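Local coordinates for protein glycosyl hydrolase family 10 (Bacteroides intestinalis DSM 17393, PDB 4QPW) that binds xylo-oligosaccharide such as xylohexaose through this carbohydrate-binding module, one part of a longer enzyme that probably hydrolyses glycosidic bonds in xylan, at residues 8-13 / 38-43; 74-79 / 132-137. All coordinates share one frame; numbering follows the deposited sequence. Where two conformers were deposited one is given.

Contact 1 (8-13 / 38-43)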
loop_
_atom_site.group_PDB
_atom_site.type_symbol
_atom_site.label_atom_id
_atom_site.label_comp_id
_atom_site.label_asym_id
_atom_site.label_seq_id
_atom_site.Cartn_x
_atom_site.Cartn_y
_atom_site.Cartn_z
ATOM N N ILE A 8 5.595 -7.001 -6.471
ATOM C CA ILE A 8 4.219 -7.741 -6.557
ATOM C C ILE A 8 3.474 -6.899 -7.578
ATOM O O ILE A 8 3.334 -5.635 -7.452
ATOM C CB ILE A 8 3.550 -7.829 -5.218
ATOM C CG1 ILE A 8 2.292 -8.705 -5.238
ATOM C CG2 ILE A 8 3.295 -6.547 -4.452
ATOM C CD1 ILE A 8 2.614 -10.184 -5.352
ATOM N N ASP A 9 2.985 -7.514 -8.651
ATOM C CA ASP A 9 2.331 -6.868 -9.740
ATOM C C ASP A 9 0.888 -7.370 -9.824
ATOM O O ASP A 9 0.604 -8.499 -10.296
ATOM C CB ASP A 9 3.098 -7.081 -11.039
ATOM C CG ASP A 9 2.422 -6.487 -12.212
ATOM O OD1 ASP A 9 1.472 -5.692 -12.101
ATOM O OD2 ASP A 9 2.865 -6.777 -13.390
ATOM N N TYR A 10 -0.093 -6.566 -9.430
ATOM C CA TYR A 10 -1.491 -6.935 -9.355
ATOM C C TYR A 10 -2.141 -6.945 -10.746
ATOM O O TYR A 10 -3.285 -7.424 -10.893
ATOM C CB TYR A 10 -2.276 -6.073 -8.416
ATOM C CG TYR A 10 -1.785 -6.214 -6.982
ATOM C CD1 TYR A 10 -1.960 -7.403 -6.274
ATOM C CD2 TYR A 10 -1.156 -5.179 -6.342
ATOM C CE1 TYR A 10 -1.507 -7.534 -5.010
ATOM C CE2 TYR A 10 -0.695 -5.328 -5.028
ATOM C CZ TYR A 10 -0.867 -6.516 -4.352
ATOM O OH TYR A 10 -0.464 -6.669 -3.052
ATOM N N SER A 11 -1.383 -6.552 -11.773
ATOM C CA SER A 11 -1.802 -6.689 -13.173
ATOM C C SER A 11 -2.176 -8.086 -13.355
ATOM O O SER A 11 -3.137 -8.350 -14.165
ATOM C CB SER A 11 -0.662 -6.304 -14.199
ATOM O OG SER A 11 -0.075 -4.941 -13.971
ATOM N N THR A 12 -1.443 -9.060 -12.829
ATOM C CA THR A 12 -1.689 -10.436 -12.857
ATOM C C THR A 12 -1.862 -11.119 -11.486
ATOM O O THR A 12 -2.700 -12.041 -11.427
ATOM C CB THR A 12 -0.588 -11.180 -13.631
ATOM O OG1 THR A 12 0.689 -10.988 -12.996
ATOM C CG2 THR A 12 -0.465 -10.626 -15.134
ATOM N N ALA A 13 -1.092 -10.798 -10.427
ATOM C CA ALA A 13 -1.179 -11.465 -9.119
ATOM C C ALA A 13 -2.500 -11.306 -8.445
ATOM O O ALA A 13 -3.095 -10.209 -8.524
ATOM C CB ALA A 13 -0.131 -10.885 -8.158
ATOM N N GLY A 38 -7.361 -4.997 -13.318
ATOM C CA GLY A 38 -6.138 -5.634 -13.026
ATOM C C GLY A 38 -5.357 -4.913 -11.887
ATOM O O GLY A 38 -4.239 -4.398 -12.115
ATOM N N CYS A 39 -5.925 -4.806 -10.693
ATOM C CA CYS A 39 -5.371 -4.053 -9.587
ATOM C C CYS A 39 -5.918 -4.526 -8.283
ATOM O O CYS A 39 -7.032 -5.106 -8.236
ATOM C CB CYS A 39 -5.629 -2.563 -9.772
ATOM S SG CYS A 39 -7.324 -2.062 -9.832
ATOM N N LEU A 40 -5.208 -4.266 -7.200
ATOM C CA LEU A 40 -5.782 -4.329 -5.863
ATOM C C LEU A 40 -6.747 -3.169 -5.704
ATOM O O LEU A 40 -6.422 -2.043 -6.125
ATOM C CB LEU A 40 -4.660 -4.301 -4.833
ATOM C CG LEU A 40 -5.033 -4.309 -3.393
ATOM C CD1 LEU A 40 -5.834 -5.538 -2.974
ATOM C CD2 LEU A 40 -3.820 -4.186 -2.523
ATOM N N GLU A 41 -7.898 -3.353 -5.083
ATOM C CA GLU A 41 -8.895 -2.314 -4.929
ATOM C C GLU A 41 -9.406 -2.275 -3.496
ATOM O O GLU A 41 -9.767 -3.300 -2.919
ATOM C CB GLU A 41 -10.028 -2.576 -5.919
ATOM C CG GLU A 41 -11.139 -1.552 -5.926
ATOM C CD GLU A 41 -12.042 -1.613 -7.178
ATOM O OE1 GLU A 41 -13.261 -1.873 -6.914
ATOM O OE2 GLU A 41 -11.654 -1.352 -8.272
ATOM N N ILE A 42 -9.467 -1.084 -2.956
ATOM C CA ILE A 42 -9.975 -0.817 -1.584
ATOM C C ILE A 42 -11.154 0.159 -1.783
ATOM O O ILE A 42 -10.941 1.331 -2.204
ATOM C CB ILE A 42 -8.946 -0.267 -0.660
ATOM C CG1 ILE A 42 -7.722 -1.238 -0.609
ATOM C CG2 ILE A 42 -9.546 0.011 0.718
ATOM C CD1 ILE A 42 -6.556 -0.830 -1.511
ATOM N N LYS A 43 -12.379 -0.307 -1.533
ATOM C CA LYS A 43 -13.575 0.510 -1.743
ATOM C C LYS A 43 -14.283 0.769 -0.454
ATOM O O LYS A 43 -14.549 -0.162 0.309
ATOM C CB LYS A 43 -14.507 -0.179 -2.666
ATOM C CG LYS A 43 -14.158 -0.198 -4.054
ATOM C CD LYS A 43 -15.425 -0.533 -4.876
ATOM C CE LYS A 43 -16.549 0.384 -4.446
ATOM N NZ LYS A 43 -17.360 0.873 -5.592
#
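Tyr10 and Ser11 meet Gly38 and Cys39 where strand 3-9 turns off and strand 39-44 begins, their nearest CA atoms 4.5 Å (Ser11 to Gly38) and 4.8 Å (Tyr10 to Cys39) apart, with no hydrogen bond between the two segments. Both segments are joined instead to strand 130-141, Tyr10 by backbone bonding to Lys135 and Leu40 to Ile134. With CG anti to the carbonyl carbon (chi1 -63°), Tyr10 lies alongside Leu40, the two side chains pointing the same way. Leu40 CB sits over one face of the Tyr10 ring in a CH-pi contact, 4.0 Å from the centroid and displaced toward the CD2 rim. Leu40 CD2 reaches farther along the ring, 4.2 Å from Tyr10 CE2, while Tyr10 CB rests 3.7 Å from Leu40 N. Beyond the rim, Tyr10 OH bonds to Thr58 O, and Tyr15 and Phe17 add to the packing around the ring. An alanine here would probably open a gap beside Leu40 and leave Thr58 O without its hydroxyl partner. Gly38, in a G1 beta bulge facing Asn34, has backbone angles at which a CB would press on the preceding carbonyl and lie close to Ser11 O. On the other segment, Asp9 OD1 accepts Ser11 N (3.0 Å) from above the carboxylate plane, an Asx turn where the strand ends; Ser11 OG also bonds to OD1, on its syn lone pair. Tyr10 O and Gly38 O, two acceptors, lie 3.4 Å apart. Each is paired with a lysine, Tyr10 O with Lys33 NZ and Gly38 O with Lys135 NZ, so nearby positive charge probably offsets the repulsion of carbonyls brought together without a bond between them.

Contact 2 (74-79 / 132-137)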
loop_
_atom_site.group_PDB
_atom_site.type_symbol
_atom_site.label_atom_id
_atom_site.label_comp_id
_atom_site.label_asym_id
_atom_site.label_seq_id
_atom_site.Cartn_x
_atom_site.Cartn_y
_atom_site.Cartn_z
ATOM N N MET A 74 5.069 2.654 -5.804
ATOM C CA MET A 74 3.703 2.158 -5.886
ATOM C C MET A 74 2.948 2.881 -6.940
ATOM O O MET A 74 3.030 4.148 -6.955
ATOM C CB MET A 74 3.057 2.373 -4.547
ATOM C CG MET A 74 1.730 1.704 -4.329
ATOM S SD MET A 74 0.872 2.128 -2.792
ATOM C CE MET A 74 2.620 1.990 -1.762
ATOM N N MET A 75 2.242 2.196 -7.777
ATOM C CA MET A 75 1.344 2.851 -8.754
ATOM C C MET A 75 -0.068 2.830 -8.195
ATOM O O MET A 75 -0.606 1.746 -7.873
ATOM C CB MET A 75 1.460 2.223 -10.104
ATOM C CG MET A 75 0.404 2.764 -11.066
ATOM S SD MET A 75 0.737 2.617 -12.836
ATOM C CE MET A 75 -0.595 1.626 -13.398
ATOM N N VAL A 76 -0.645 4.016 -8.045
ATOM C CA VAL A 76 -1.903 4.239 -7.288
ATOM C C VAL A 76 -2.760 5.231 -8.027
ATOM O O VAL A 76 -2.240 6.216 -8.618
ATOM C CB VAL A 76 -1.623 4.785 -5.902
ATOM C CG1 VAL A 76 -2.883 4.963 -5.056
ATOM C CG2 VAL A 76 -0.570 4.007 -5.203
ATOM N N ARG A 77 -4.064 5.033 -7.987
ATOM C CA ARG A 77 -5.038 6.111 -8.348
ATOM C C ARG A 77 -6.220 5.941 -7.394
ATOM O O ARG A 77 -6.451 4.887 -6.736
ATOM C CB ARG A 77 -5.439 6.041 -9.773
ATOM C CG ARG A 77 -6.260 4.947 -10.142
ATOM C CD ARG A 77 -6.833 4.995 -11.589
ATOM N NE ARG A 77 -7.830 4.057 -11.921
ATOM C CZ ARG A 77 -8.520 3.877 -13.098
ATOM N NH1 ARG A 77 -8.326 4.675 -14.194
ATOM N NH2 ARG A 77 -9.389 2.852 -13.150
ATOM N N GLY A 78 -7.084 6.961 -7.390
ATOM C CA GLY A 78 -8.344 6.904 -6.672
ATOM C C GLY A 78 -9.444 7.540 -7.429
ATOM O O GLY A 78 -9.246 8.251 -8.443
ATOM N N SER A 79 -10.649 7.327 -6.935
ATOM C CA SER A 79 -11.848 7.947 -7.549
ATOM C C SER A 79 -11.897 9.401 -7.249
ATOM O O SER A 79 -12.749 10.097 -7.897
ATOM C CB SER A 79 -13.123 7.275 -6.995
ATOM O OG SER A 79 -13.150 7.248 -5.622
ATOM N N ILE A 132 -9.802 3.242 -3.969
ATOM C CA ILE A 132 -8.328 3.269 -4.174
ATOM C C ILE A 132 -7.968 2.059 -4.985
ATOM O O ILE A 132 -8.399 0.926 -4.701
ATOM C CB ILE A 132 -7.642 3.290 -2.830
ATOM C CG1 ILE A 132 -8.004 4.557 -2.060
ATOM C CG2 ILE A 132 -6.136 3.125 -3.045
ATOM C CD1 ILE A 132 -7.498 4.529 -0.643
ATOM N N GLN A 133 -7.159 2.246 -6.031
ATOM C CA GLN A 133 -6.610 1.148 -6.849
ATOM C C GLN A 133 -5.096 1.185 -6.854
ATOM O O GLN A 133 -4.483 2.267 -6.968
ATOM C CB GLN A 133 -7.151 1.277 -8.242
ATOM C CG GLN A 133 -8.699 1.104 -8.289
ATOM C CD GLN A 133 -9.254 1.194 -9.704
ATOM O OE1 GLN A 133 -8.711 1.910 -10.539
ATOM N NE2 GLN A 133 -10.250 0.443 -9.971
ATOM N N ILE A 134 -4.488 0.009 -6.646
ATOM C CA ILE A 134 -3.026 -0.142 -6.550
ATOM C C ILE A 134 -2.617 -1.171 -7.559
ATOM O O ILE A 134 -3.035 -2.318 -7.542
ATOM C CB ILE A 134 -2.627 -0.522 -5.115
ATOM C CG1 ILE A 134 -3.013 0.592 -4.159
ATOM C CG2 ILE A 134 -1.112 -0.823 -5.091
ATOM C CD1 ILE A 134 -2.844 0.238 -2.686
ATOM N N LYS A 135 -1.771 -0.758 -8.535
ATOM C CA LYS A 135 -1.391 -1.645 -9.613
ATOM C C LYS A 135 -0.184 -2.578 -9.269
ATOM O O LYS A 135 -0.191 -3.714 -9.730
ATOM C CB LYS A 135 -1.030 -0.763 -10.828
ATOM C CG LYS A 135 -0.929 -1.399 -12.143
ATOM C CD LYS A 135 -2.303 -1.800 -12.666
ATOM C CE LYS A 135 -2.241 -2.418 -14.078
ATOM N NZ LYS A 135 -3.563 -2.913 -14.522
ATOM N N TYR A 136 0.763 -2.049 -8.546
ATOM C CA TYR A 136 1.986 -2.811 -8.190
ATOM C C TYR A 136 2.665 -2.108 -7.079
ATOM O O TYR A 136 2.447 -0.908 -6.825
ATOM C CB TYR A 136 2.955 -3.001 -9.406
ATOM C CG TYR A 136 3.431 -1.709 -10.044
ATOM C CD1 TYR A 136 4.440 -0.942 -9.470
ATOM C CD2 TYR A 136 2.860 -1.221 -11.217
ATOM C CE1 TYR A 136 4.916 0.202 -10.089
ATOM C CE2 TYR A 136 3.289 -0.087 -11.820
ATOM C CZ TYR A 136 4.264 0.621 -11.225
ATOM O OH TYR A 136 4.762 1.856 -11.813
ATOM N N VAL A 137 3.575 -2.871 -6.438
ATOM C CA VAL A 137 4.494 -2.377 -5.437
ATOM C C VAL A 137 5.872 -2.929 -5.707
ATOM O O VAL A 137 5.994 -4.153 -5.972
ATOM C CB VAL A 137 4.025 -2.813 -4.000
ATOM C CG1 VAL A 137 4.931 -2.261 -2.968
ATOM C CG2 VAL A 137 2.604 -2.350 -3.740
#
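Arg77 and Gln133 lie side by side on one face of antiparallel strands 69-78 and 130-141, neighbours in one sheet of the beta-sandwich, guanidinium and amide planes only 11° apart. Gln133 OE1 accepts twice in the guanidinium plane, from Arg77 NE at 2.7 Å and from Arg77 NH2 at 2.9 Å. Beneath them their backbones form a hydrogen-bonded pair, the Gln133 N to Arg77 O bond (2.8 Å) being nearly straight at 179°. Farther along, Met75 CB sits over one face of the Tyr136 ring, 3.4 Å from Tyr136 CE2, with Met75 SD oblique to it in a Met-aromatic contact. Lys135 and Tyr136 both stand opposite Met75, a beta bulge: Met75 O takes Lys135 N (2.8 Å), and Tyr136 O takes the longer bond from Met75 N. On the opposite face, Val76 CG1 lies 4.2 Å from Ile132 CG2, and Val76 CG2 meets Ile134. Outward, Trp105 packs on Met75, Arg77 and Gln133, and Glu107 binds Tyr136 OH. With OE1 accepting from Arg77 and NE2 donating to Glu41, the Gln133 amide is probably held in one rotation and links cation to carboxylate.

In the fold
Strand 130-141 joins the two contacts, whose centres are about 8 Å apart: Tyr10 and Leu40 of contact 1 bond to successive residues of it, Lys135 and Ile134, and 74-79 pairs with it in contact 2. The backbones connect through Ile42 O and Ile132 N, 2.8 Å apart, a probable hydrogen bond, and the side chains through Glu41 OE2 and Gln133 NE2, also 2.8 Å. Ser11 OG packs at 3.3 Å on Lys135 CE. Neither contact supplies a residue of the glycan pocket, several of which, Glu20, Gln55, Met122 and Gln124, stand on the second antiparallel sheet of this beta-sandwich. Contact 2 faces that sheet through Val76 and Ile132, which pack on Leu84.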